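Local coordinates for protein Two-component sensor histidine kinase (Nostoc sp., PDB 6OZB) that probably senses light as a cyanobacterial phytochrome, its GAF domain holding the bilin phycoerythrobilin and presumably controlling its histidine kinase output, at residues 18-23 and 186-191; 49-53 and 74-78; 100-105 and 151-157. The protein carries 1 engineered substitution. All blocks are in the same frame, centred on the assembly; numbering follows the deposited sequence. Where two conformers were deposited one is given.

Contact 1 of 3, residues 18-23 and 186-191; sequences VLRRIT and MIVDQL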
loop_
_atom_site.group_PDB
_atom_site.type_symbol
_atom_site.label_atom_id
_atom_site.label_comp_id
_atom_site.label_asym_id
_atom_site.label_seq_id
_atom_site.Cartn_x
_atom_site.Cartn_y
_atom_site.Cartn_z
ATOM N N VAL C 18 -25.903 -2.882 18.182
ATOM C CA VAL C 18 -26.487 -3.006 16.849
ATOM C C VAL C 18 -26.850 -4.456 16.528
ATOM O O VAL C 18 -27.907 -4.740 15.960
ATOM C CB VAL C 18 -25.533 -2.467 15.762
ATOM C CG1 VAL C 18 -26.034 -2.824 14.372
ATOM C CG2 VAL C 18 -25.394 -0.959 15.890
ATOM N N LEU C 19 -25.966 -5.375 16.877
ATOM C CA LEU C 19 -26.225 -6.785 16.608
ATOM C C LEU C 19 -27.418 -7.278 17.406
ATOM O O LEU C 19 -28.234 -8.029 16.890
ATOM C CB LEU C 19 -25.009 -7.622 16.986
ATOM C CG LEU C 19 -23.733 -7.485 16.134
ATOM C CD1 LEU C 19 -22.971 -8.781 16.233
ATOM C CD2 LEU C 19 -23.938 -7.098 14.709
ATOM N N ARG C 20 -27.503 -6.858 18.672
ATOM C CA ARG C 20 -28.603 -7.250 19.543
ATOM C C ARG C 20 -29.905 -6.719 19.010
ATOM O O ARG C 20 -30.918 -7.385 19.093
ATOM C CB ARG C 20 -28.382 -6.763 20.972
ATOM C CG ARG C 20 -27.311 -7.547 21.753
ATOM C CD ARG C 20 -27.371 -7.266 23.222
ATOM N NE ARG C 20 -27.103 -5.866 23.541
ATOM C CZ ARG C 20 -25.915 -5.338 23.831
ATOM N NH1 ARG C 20 -24.825 -6.083 23.854
ATOM N NH2 ARG C 20 -25.824 -4.044 24.118
ATOM N N ARG C 21 -29.880 -5.511 18.451
ATOM C CA ARG C 21 -31.110 -4.917 17.968
ATOM C C ARG C 21 -31.592 -5.656 16.702
ATOM O O ARG C 21 -32.783 -5.818 16.495
ATOM C CB ARG C 21 -30.903 -3.433 17.721
ATOM C CG ARG C 21 -30.792 -2.614 19.014
ATOM C CD ARG C 21 -30.474 -1.136 18.679
ATOM N NE ARG C 21 -30.257 -0.331 19.881
ATOM C CZ ARG C 21 -31.237 0.102 20.678
ATOM N NH1 ARG C 21 -32.502 -0.196 20.411
ATOM N NH2 ARG C 21 -30.952 0.827 21.756
ATOM N N ILE C 22 -30.680 -6.135 15.861
ATOM C CA ILE C 22 -31.092 -6.950 14.718
ATOM C C ILE C 22 -31.707 -8.248 15.198
ATOM O O ILE C 22 -32.746 -8.658 14.713
ATOM C CB ILE C 22 -29.910 -7.287 13.751
ATOM C CG1 ILE C 22 -29.337 -6.023 13.137
ATOM C CG2 ILE C 22 -30.376 -8.208 12.634
ATOM C CD1 ILE C 22 -27.991 -6.261 12.427
ATOM N N THR C 23 -31.060 -8.868 16.167
ATOM C CA THR C 23 -31.517 -10.132 16.682
ATOM C C THR C 23 -32.928 -9.990 17.275
ATOM O O THR C 23 -33.768 -10.855 17.084
ATOM C CB THR C 23 -30.537 -10.671 17.715
ATOM O OG1 THR C 23 -29.263 -10.886 17.084
ATOM C CG2 THR C 23 -31.029 -11.948 18.285
ATOM N N MET C 186 -19.339 -8.043 11.271
ATOM C CA MET C 186 -20.287 -8.645 12.204
ATOM C C MET C 186 -21.720 -8.274 11.809
ATOM O O MET C 186 -22.631 -9.080 11.927
ATOM C CB MET C 186 -19.980 -8.232 13.642
ATOM C CG MET C 186 -18.621 -8.652 14.131
ATOM S SD MET C 186 -18.515 -8.523 15.920
ATOM C CE MET C 186 -19.659 -7.182 16.281
ATOM N N ILE C 187 -21.912 -7.045 11.363
ATOM C CA ILE C 187 -23.226 -6.607 10.916
ATOM C C ILE C 187 -23.701 -7.378 9.683
ATOM O O ILE C 187 -24.856 -7.823 9.632
ATOM C CB ILE C 187 -23.241 -5.095 10.612
ATOM C CG1 ILE C 187 -23.101 -4.339 11.943
ATOM C CG2 ILE C 187 -24.501 -4.690 9.895
ATOM C CD1 ILE C 187 -22.576 -2.887 11.790
ATOM N N VAL C 188 -22.842 -7.557 8.679
ATOM C CA VAL C 188 -23.291 -8.350 7.534
ATOM C C VAL C 188 -23.458 -9.822 7.909
ATOM O O VAL C 188 -24.345 -10.474 7.363
ATOM C CB VAL C 188 -22.366 -8.199 6.280
ATOM C CG1 VAL C 188 -22.312 -6.722 5.862
ATOM C CG2 VAL C 188 -20.977 -8.738 6.482
ATOM N N ASP C 189 -22.669 -10.353 8.854
ATOM C CA ASP C 189 -22.866 -11.732 9.334
ATOM C C ASP C 189 -24.229 -11.879 10.021
ATOM O O ASP C 189 -24.926 -12.879 9.843
ATOM C CB ASP C 189 -21.780 -12.142 10.313
ATOM C CG ASP C 189 -20.421 -12.381 9.637
ATOM O OD1 ASP C 189 -20.362 -12.434 8.384
ATOM O OD2 ASP C 189 -19.414 -12.491 10.373
ATOM N N GLN C 190 -24.616 -10.868 10.798
ATOM C CA GLN C 190 -25.905 -10.895 11.493
ATOM C C GLN C 190 -27.066 -10.731 10.510
ATOM O O GLN C 190 -28.108 -11.356 10.670
ATOM C CB GLN C 190 -25.962 -9.805 12.576
ATOM C CG GLN C 190 -27.237 -9.863 13.473
ATOM C CD GLN C 190 -27.325 -11.155 14.286
ATOM O OE1 GLN C 190 -26.647 -11.328 15.295
ATOM N NE2 GLN C 190 -28.144 -12.089 13.817
ATOM N N LEU C 191 -26.901 -9.901 9.486
ATOM C CA LEU C 191 -27.942 -9.784 8.466
ATOM C C LEU C 191 -28.105 -11.080 7.687
ATOM O O LEU C 191 -29.219 -11.485 7.345
ATOM C CB LEU C 191 -27.628 -8.634 7.493
ATOM C CG LEU C 191 -27.841 -7.206 7.976
ATOM C CD1 LEU C 191 -27.292 -6.237 6.929
ATOM C CD2 LEU C 191 -29.345 -6.958 8.211
#

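Contact 2 of 3, residues 49-53 and 74-78; sequences TDRVM and RLPSL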
loop_
_atom_site.group_PDB
_atom_site.type_symbol
_atom_site.label_atom_id
_atom_site.label_comp_id
_atom_site.label_asym_id
_atom_site.label_seq_id
_atom_site.Cartn_x
_atom_site.Cartn_y
_atom_site.Cartn_z
ATOM N N THR C 49 -21.188 8.014 9.193
ATOM C CA THR C 49 -20.972 8.474 7.834
ATOM C C THR C 49 -22.240 9.084 7.242
ATOM O O THR C 49 -23.343 8.884 7.774
ATOM C CB THR C 49 -20.524 7.317 6.982
ATOM O OG1 THR C 49 -21.431 6.242 7.206
ATOM C CG2 THR C 49 -19.116 6.898 7.366
ATOM N N ASP C 50 -22.097 9.786 6.121
ATOM C CA ASP C 50 -23.209 10.558 5.571
ATOM C C ASP C 50 -24.314 9.710 4.969
ATOM O O ASP C 50 -25.445 10.144 4.960
ATOM C CB ASP C 50 -22.730 11.521 4.494
ATOM C CG ASP C 50 -21.839 12.643 5.023
ATOM O OD1 ASP C 50 -22.042 13.127 6.164
ATOM O OD2 ASP C 50 -20.932 13.055 4.246
ATOM N N ARG C 51 -23.976 8.535 4.426
ATOM C CA ARG C 51 -24.959 7.701 3.717
ATOM C C ARG C 51 -24.556 6.244 3.831
ATOM O O ARG C 51 -23.445 5.879 3.452
ATOM C CB ARG C 51 -25.070 8.133 2.239
ATOM C CG ARG C 51 -26.022 7.286 1.354
ATOM C CD ARG C 51 -26.306 7.940 -0.010
ATOM N NE ARG C 51 -25.121 7.964 -0.872
ATOM C CZ ARG C 51 -24.981 8.721 -1.953
ATOM N NH1 ARG C 51 -25.942 9.551 -2.342
ATOM N NH2 ARG C 51 -23.848 8.666 -2.642
ATOM N N VAL C 52 -25.451 5.427 4.400
ATOM C CA VAL C 52 -25.267 3.978 4.475
ATOM C C VAL C 52 -26.427 3.353 3.728
ATOM O O VAL C 52 -27.562 3.788 3.876
ATOM C CB VAL C 52 -25.207 3.476 5.915
ATOM C CG1 VAL C 52 -25.207 1.957 5.992
ATOM C CG2 VAL C 52 -23.958 4.029 6.579
ATOM N N MET C 53 -26.123 2.361 2.898
ATOM C CA MET C 53 -27.128 1.696 2.060
ATOM C C MET C 53 -26.960 0.197 2.107
ATOM O O MET C 53 -25.854 -0.298 2.315
ATOM C CB MET C 53 -27.011 2.165 0.625
ATOM C CG MET C 53 -27.142 3.654 0.470
ATOM S SD MET C 53 -26.763 4.145 -1.210
ATOM C CE MET C 53 -25.038 3.754 -1.256
ATOM N N ARG C 74 -27.426 15.069 3.629
ATOM C CA ARG C 74 -26.150 15.605 3.181
ATOM C C ARG C 74 -25.833 15.176 1.766
ATOM O O ARG C 74 -25.224 15.941 1.017
ATOM C CB ARG C 74 -25.001 15.130 4.080
ATOM C CG ARG C 74 -23.607 15.509 3.561
ATOM C CD ARG C 74 -23.347 17.032 3.604
ATOM N NE ARG C 74 -22.041 17.408 3.037
ATOM C CZ ARG C 74 -21.772 17.529 1.738
ATOM N NH1 ARG C 74 -22.717 17.311 0.831
ATOM N NH2 ARG C 74 -20.556 17.870 1.344
ATOM N N LEU C 75 -26.321 14.001 1.384
ATOM C CA LEU C 75 -26.183 13.514 0.011
ATOM C C LEU C 75 -27.552 13.099 -0.480
ATOM O O LEU C 75 -28.431 12.834 0.331
ATOM C CB LEU C 75 -25.213 12.343 -0.048
ATOM C CG LEU C 75 -23.733 12.705 0.130
ATOM C CD1 LEU C 75 -22.896 11.412 0.187
ATOM C CD2 LEU C 75 -23.222 13.611 -0.967
ATOM N N PRO C 76 -27.765 13.087 -1.799
ATOM C CA PRO C 76 -29.082 12.705 -2.306
ATOM C C PRO C 76 -29.422 11.264 -2.020
ATOM O O PRO C 76 -28.559 10.418 -1.819
ATOM C CB PRO C 76 -28.963 12.921 -3.824
ATOM C CG PRO C 76 -27.793 13.774 -4.007
ATOM C CD PRO C 76 -26.858 13.500 -2.886
ATOM N N SER C 77 -30.712 10.991 -2.058
ATOM C CA SER C 77 -31.211 9.653 -1.794
ATOM C C SER C 77 -31.108 8.770 -3.028
ATOM O O SER C 77 -31.478 9.182 -4.146
ATOM C CB SER C 77 -32.655 9.713 -1.332
ATOM O OG SER C 77 -33.171 8.396 -1.248
ATOM N N LEU C 78 -30.560 7.577 -2.834
ATOM C CA LEU C 78 -30.437 6.606 -3.918
ATOM C C LEU C 78 -31.417 5.454 -3.717
ATOM O O LEU C 78 -31.439 4.526 -4.518
ATOM C CB LEU C 78 -29.004 6.062 -4.003
ATOM C CG LEU C 78 -27.884 7.088 -4.134
ATOM C CD1 LEU C 78 -26.517 6.423 -4.266
ATOM C CD2 LEU C 78 -28.126 7.996 -5.315
#

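Contact 3 of 3, residues 100-105 and 151-157; sequences KVRSIV and SVVAPIF. With PEB (phycoerythrobilin), chain F.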
loop_
_atom_site.group_PDB
_atom_site.type_symbol
_atom_site.label_atom_id
_atom_site.label_comp_id
_atom_site.label_asym_id
_atom_site.label_seq_id
_atom_site.Cartn_x
_atom_site.Cartn_y
_atom_site.Cartn_z
ATOM N N LYS C 100 -14.580 -12.803 -0.453
ATOM C CA LYS C 100 -15.422 -12.039 0.437
ATOM C C LYS C 100 -14.712 -10.754 0.869
ATOM O O LYS C 100 -14.730 -10.369 2.035
ATOM C CB LYS C 100 -15.819 -12.891 1.651
ATOM C CG LYS C 100 -16.441 -14.219 1.250
ATOM C CD LYS C 100 -17.292 -14.785 2.372
ATOM C CE LYS C 100 -18.037 -16.065 1.951
ATOM N NZ LYS C 100 -17.397 -16.755 0.797
ATOM N N VAL C 101 -14.079 -10.099 -0.092
ATOM C CA VAL C 101 -13.295 -8.921 0.186
ATOM C C VAL C 101 -14.142 -7.752 0.744
ATOM O O VAL C 101 -15.284 -7.540 0.321
ATOM C CB VAL C 101 -12.547 -8.484 -1.103
ATOM C CG1 VAL C 101 -13.476 -7.746 -2.053
ATOM C CG2 VAL C 101 -11.375 -7.631 -0.763
ATOM N N ARG C 102 -13.567 -7.030 1.705
ATOM C CA ARG C 102 -14.076 -5.751 2.189
ATOM C C ARG C 102 -13.172 -4.701 1.569
ATOM O O ARG C 102 -11.966 -4.902 1.512
ATOM C CB ARG C 102 -14.066 -5.682 3.710
ATOM C CG ARG C 102 -14.987 -6.732 4.400
ATOM C CD ARG C 102 -14.347 -8.097 4.518
ATOM N NE ARG C 102 -13.074 -8.064 5.226
ATOM C CZ ARG C 102 -12.939 -8.109 6.549
ATOM N NH1 ARG C 102 -14.003 -8.151 7.351
ATOM N NH2 ARG C 102 -11.735 -8.062 7.071
ATOM N N SER C 103 -13.748 -3.600 1.090
ATOM C CA SER C 103 -12.987 -2.611 0.327
ATOM C C SER C 103 -13.173 -1.207 0.855
ATOM O O SER C 103 -14.295 -0.798 1.104
ATOM C CB SER C 103 -13.414 -2.622 -1.130
ATOM O OG SER C 103 -13.180 -3.861 -1.765
ATOM N N ILE C 104 -12.057 -0.486 1.004
ATOM C CA ILE C 104 -12.024 0.910 1.411
ATOM C C ILE C 104 -11.434 1.748 0.279
ATOM O O ILE C 104 -10.271 1.584 -0.026
ATOM C CB ILE C 104 -11.144 1.111 2.661
ATOM C CG1 ILE C 104 -11.640 0.277 3.849
ATOM C CG2 ILE C 104 -11.022 2.585 3.006
ATOM C CD1 ILE C 104 -10.551 -0.003 4.894
ATOM N N VAL C 105 -12.215 2.654 -0.315
ATOM C CA VAL C 105 -11.702 3.548 -1.351
ATOM C C VAL C 105 -11.435 4.900 -0.736
ATOM O O VAL C 105 -12.299 5.478 -0.097
ATOM C CB VAL C 105 -12.681 3.691 -2.553
ATOM C CG1 VAL C 105 -12.108 4.602 -3.601
ATOM C CG2 VAL C 105 -12.959 2.325 -3.155
ATOM N N SER C 151 -15.510 5.545 0.485
ATOM C CA SER C 151 -16.476 4.463 0.326
ATOM C C SER C 151 -15.967 3.228 1.059
ATOM O O SER C 151 -14.778 2.916 0.991
ATOM C CB SER C 151 -16.687 4.154 -1.142
ATOM O OG SER C 151 -17.534 3.043 -1.315
ATOM N N VAL C 152 -16.857 2.532 1.763
ATOM C CA VAL C 152 -16.504 1.267 2.415
ATOM C C VAL C 152 -17.600 0.274 2.099
ATOM O O VAL C 152 -18.786 0.581 2.303
ATOM C CB VAL C 152 -16.354 1.395 3.942
ATOM C CG1 VAL C 152 -15.903 0.058 4.557
ATOM C CG2 VAL C 152 -15.358 2.464 4.311
ATOM N N VAL C 153 -17.211 -0.892 1.582
ATOM C CA VAL C 153 -18.172 -1.920 1.160
ATOM C C VAL C 153 -17.834 -3.273 1.765
ATOM O O VAL C 153 -16.697 -3.699 1.740
ATOM C CB VAL C 153 -18.186 -2.038 -0.362
ATOM C CG1 VAL C 153 -19.064 -3.179 -0.833
ATOM C CG2 VAL C 153 -18.674 -0.714 -0.972
ATOM N N ALA C 154 -18.845 -3.936 2.323
ATOM C CA ALA C 154 -18.716 -5.322 2.753
ATOM C C ALA C 154 -19.858 -6.147 2.160
ATOM O O ALA C 154 -21.021 -5.718 2.220
ATOM C CB ALA C 154 -18.740 -5.419 4.261
ATOM N N PRO C 155 -19.545 -7.312 1.597
ATOM C CA PRO C 155 -20.567 -8.149 0.971
ATOM C C PRO C 155 -21.434 -8.848 1.986
ATOM O O PRO C 155 -20.971 -9.176 3.074
ATOM C CB PRO C 155 -19.756 -9.161 0.164
ATOM C CG PRO C 155 -18.480 -9.264 0.880
ATOM C CD PRO C 155 -18.199 -7.900 1.437
ATOM N N ILE C 156 -22.674 -9.093 1.582
ATOM C CA ILE C 156 -23.644 -9.866 2.346
ATOM C C ILE C 156 -23.902 -11.165 1.600
ATOM O O ILE C 156 -24.248 -11.162 0.396
ATOM C CB ILE C 156 -24.948 -9.086 2.507
ATOM C CG1 ILE C 156 -24.705 -7.714 3.141
ATOM C CG2 ILE C 156 -25.986 -9.863 3.311
ATOM C CD1 ILE C 156 -25.892 -6.765 2.973
ATOM N N PHE C 157 -23.777 -12.286 2.306
ATOM C CA PHE C 157 -23.989 -13.596 1.704
ATOM C C PHE C 157 -25.218 -14.248 2.308
ATOM O O PHE C 157 -25.600 -13.954 3.435
ATOM C CB PHE C 157 -22.769 -14.497 1.882
ATOM C CG PHE C 157 -21.622 -14.140 0.983
ATOM C CD1 PHE C 157 -20.733 -13.157 1.336
ATOM C CD2 PHE C 157 -21.454 -14.767 -0.237
ATOM C CE1 PHE C 157 -19.703 -12.813 0.503
ATOM C CE2 PHE C 157 -20.411 -14.428 -1.069
ATOM C CZ PHE C 157 -19.543 -13.443 -0.699
HETATM C CHC PEB F . -20.413 -0.057 -7.439
HETATM N NC PEB F . -18.060 -0.583 -8.203
HETATM C C1C PEB F . -16.961 -1.271 -7.788
HETATM C C2C PEB F . -17.204 -1.841 -6.564
HETATM C C3C PEB F . -18.491 -1.513 -6.197
HETATM C C4C PEB F . -19.020 -0.722 -7.241
HETATM C CMC PEB F . -19.098 -2.008 -4.897
HETATM C CAC PEB F . -16.141 -2.698 -5.797
HETATM C CBC PEB F . -15.075 -1.812 -5.175
HETATM C CGC PEB F . -15.628 -1.214 -3.907
HETATM O O1C PEB F . -16.032 -1.995 -2.999
HETATM O O2C PEB F . -15.679 0.042 -3.746
HETATM N ND PEB F . -20.586 0.973 -5.245
HETATM C C1D PEB F . -21.196 -0.021 -6.221
HETATM C C2D PEB F . -22.501 0.558 -6.504
HETATM C C3D PEB F . -22.683 1.752 -5.840
HETATM C C4D PEB F . -21.568 2.071 -5.028
HETATM C CMD PEB F . -23.491 -0.058 -7.530
HETATM C CAD PEB F . -23.904 2.666 -6.049
HETATM C CBD PEB F . -24.483 3.252 -4.955
HETATM O OD PEB F . -21.411 3.032 -4.288
HETATM N NA PEB F . -17.769 1.282 -12.878
HETATM C C1A PEB F . -18.748 2.009 -13.608
HETATM C C2A PEB F . -18.418 1.954 -15.076
HETATM C C3A PEB F . -17.161 1.111 -15.224
HETATM C C4A PEB F . -16.793 0.710 -13.782
HETATM C CMA PEB F . -19.608 1.422 -15.935
HETATM C CBA PEB F . -16.185 2.257 -17.308
HETATM O OA PEB F . -19.709 2.561 -13.097
HETATM C CHA PEB F . -15.655 0.020 -13.483
HETATM C CAA PEB F . -15.932 1.751 -15.876
HETATM N NB PEB F . -16.167 -0.521 -10.880
HETATM C C1B PEB F . -15.312 -0.451 -12.073
HETATM C C2B PEB F . -13.986 -0.941 -11.781
HETATM C C3B PEB F . -13.978 -1.318 -10.399
HETATM C C4B PEB F . -15.338 -1.076 -9.798
HETATM C CHB PEB F . -15.604 -1.379 -8.486
HETATM C CMB PEB F . -12.861 -1.027 -12.762
HETATM C CAB PEB F . -12.797 -1.880 -9.636
HETATM C CBB PEB F . -12.124 -0.756 -8.879
HETATM C CGB PEB F . -10.859 -1.378 -8.285
HETATM O O1B PEB F . -10.996 -2.284 -7.410
HETATM O O2B PEB F . -9.728 -1.014 -8.688
HETATM O O HOH W 1 -16.216 -5.368 -0.739
HETATM O O HOH W 2 -15.620 0.886 -1.306
#

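Contact 1 of 3, residues 18-23 and 186-191
Leu19 lies across one turn of the opposite helix and carries much of the apolar contact. Its CD1 meets the terminal CE of Met186 at 3.7 Å, the two side chains crossing at about a right angle. Its other methyl, CD2, rests on the backbone itself, 3.7 Å from Met186 O, with Ile187 CG1 and Gln190 CB close by. A branched leucine suits the place because its two methyls can serve different neighbours at once. On the buried side the packing passes to the beta-branched Val18, Ile22 and Ile187: Val18 CG1 approaches Ile187 CG1 at 4.1 Å, while Ile22 CD1 only loosely reaches Leu191 CD2, at 4.5 Å.

Gln190 joins the apolar and polar parts. With CG anti to the backbone N (chi1 -174°) and a bend at the next bond, its methylenes run past Ile22 in the opposite direction, CG coming 3.6 Å from Ile22 CG2, and the amide comes across Thr23. Without the CG methylene, as with an alanine here, Ile22 would probably lose its cover and a gap open at the partly exposed edge.

No hydrogen bond crosses between the helices. In the conformer given, Thr23 OG1 donates to Leu19 O (3.0 Å), on the face of that carbonyl opposite to the one used by Thr23 N. Gln190 OE1 is near Thr23 OG1, but at too poor an angle for a bond. Thr23 has a second conformer, so both pairings are doubtful.

Helices 12-27 and 178-201 run nearly parallel here, their local axes 10.0 Å apart and 9° from each other. Helix 32-47 also packs on Ile22 and Ile187. Helix 178-201 lies on the antiparallel sheet through Ile187 and Val188, and helix 12-27 adds to the helical layer, as in phytochrome GAF domains.

Contact 2 of 3, residues 49-53 and 74-78
Arg51 sends its guanidinium between Leu75 and Leu78, and this is the tightly packed part of the contact. Leu78 CD1 sits 3.6 Å above the centre of one face of the flat group, and Leu75 CD1 lies 4.0 Å from the plane on the other. At the edge, NH1 donates to Pro76 O (2.8 Å), which lies almost exactly in the guanidinium plane; NH2 is bonded to His169. With the faces covered and the edge bonded, the group has little freedom to rotate. CG stands anti to the backbone N (chi1 177°), and a bend at chi3 (68°) then turns the guanidinium into the gap between the leucines. Arginine suits the place because its flat cation can lie between leucine methyls while its N-H groups satisfy a loop carbonyl and a histidine. Next to it, Met53 SD meets Leu78 CD1 at 3.8 Å.

The other end is looser and more open to solvent. Arg74 lays its CG 3.7 Å from Asp50 CG, but the charged ends do not meet: Asp50 OD2 is 4.7 Å from Arg74 NE and bonds to Ser171 instead. Asp50 and Arg51 both face the single residue His169 of the adjacent strand 161-170, a classic beta bulge. Through the contact the loop 74-78 is fastened to the start of strand 51-57, with Met53 and Leu78 forming part of the phycoerythrobilin pocket of this GAF domain.

Contact 3 of 3, residues 100-105 and 151-157
Strands 102-105 and 151-157 run antiparallel (174°), and the pairs Ser103-Val153 and Val105-Ser151 exchange four backbone hydrogen bonds. The shortest is Val105 N to Ser151 O, at 2.9 Å. The longest, Ser151 N to Val105 O, measures 3.3 Å. The ladder ends with Ser103-Val153; Pro155, which has no N-H, could not extend it. Its ring CD lies against Val101 O instead, and a water bridges the widening strands by donating to Val101 O and Val153 O.

On the bilin side lie Ser103, Val105, Ser151 and Val153. Ser103 CB comes 3.3 Å from O1C of a phycoerythrobilin propionate, and Val153 CB is also close to that oxygen. The hydroxyl of Ser103 is bonded to Gln114. A second water accepts from Ser151 OG and donates to Ser103 O. The same water donates to the propionate O2C at 2.6 Å, so Ser151 reaches the carboxylate through it. On the opposite face, Ile104 and Val152 meet as compact beta-branched residues, and Val152 packs on helix 178-201. Arg102 keeps its CG near Ala154 CB and sends its guanidinium to Ser115 and Gln185.

Beyond the ladder, Lys100 stretches over Phe157: CE makes a CH-pi contact over the face, 7° off the normal, and NZ a cation-pi contact 4.4 Å from the ring centroid. The chemistry implies a division of labour: backbone bonds fix the strands, while small side chains and an ordered water receive the propionate of a bilin also bonded by Arg133, His139 and the Asp136 backbone N.

Contact 3 lies near the centre of the chain and is almost wholly buried, whereas contacts 1 and 2 are partly buried and sit farther out. Contacts 2 and 3 reach the same antiparallel sheet and both contribute to the bilin pocket, but one pins a loop through a sandwiched arginine and the other is a regular strand pair bridged by waters. Contact 1 is made of helices and depends on apolar packing, with no hydrogen bond crossing it. It meets contact 3 directly, where Val188 CG2 lies 3.4 Å from Pro155 O and Leu191 approaches Ile156. Helix 178-201 thus backs the strand whose other face receives the chromophore.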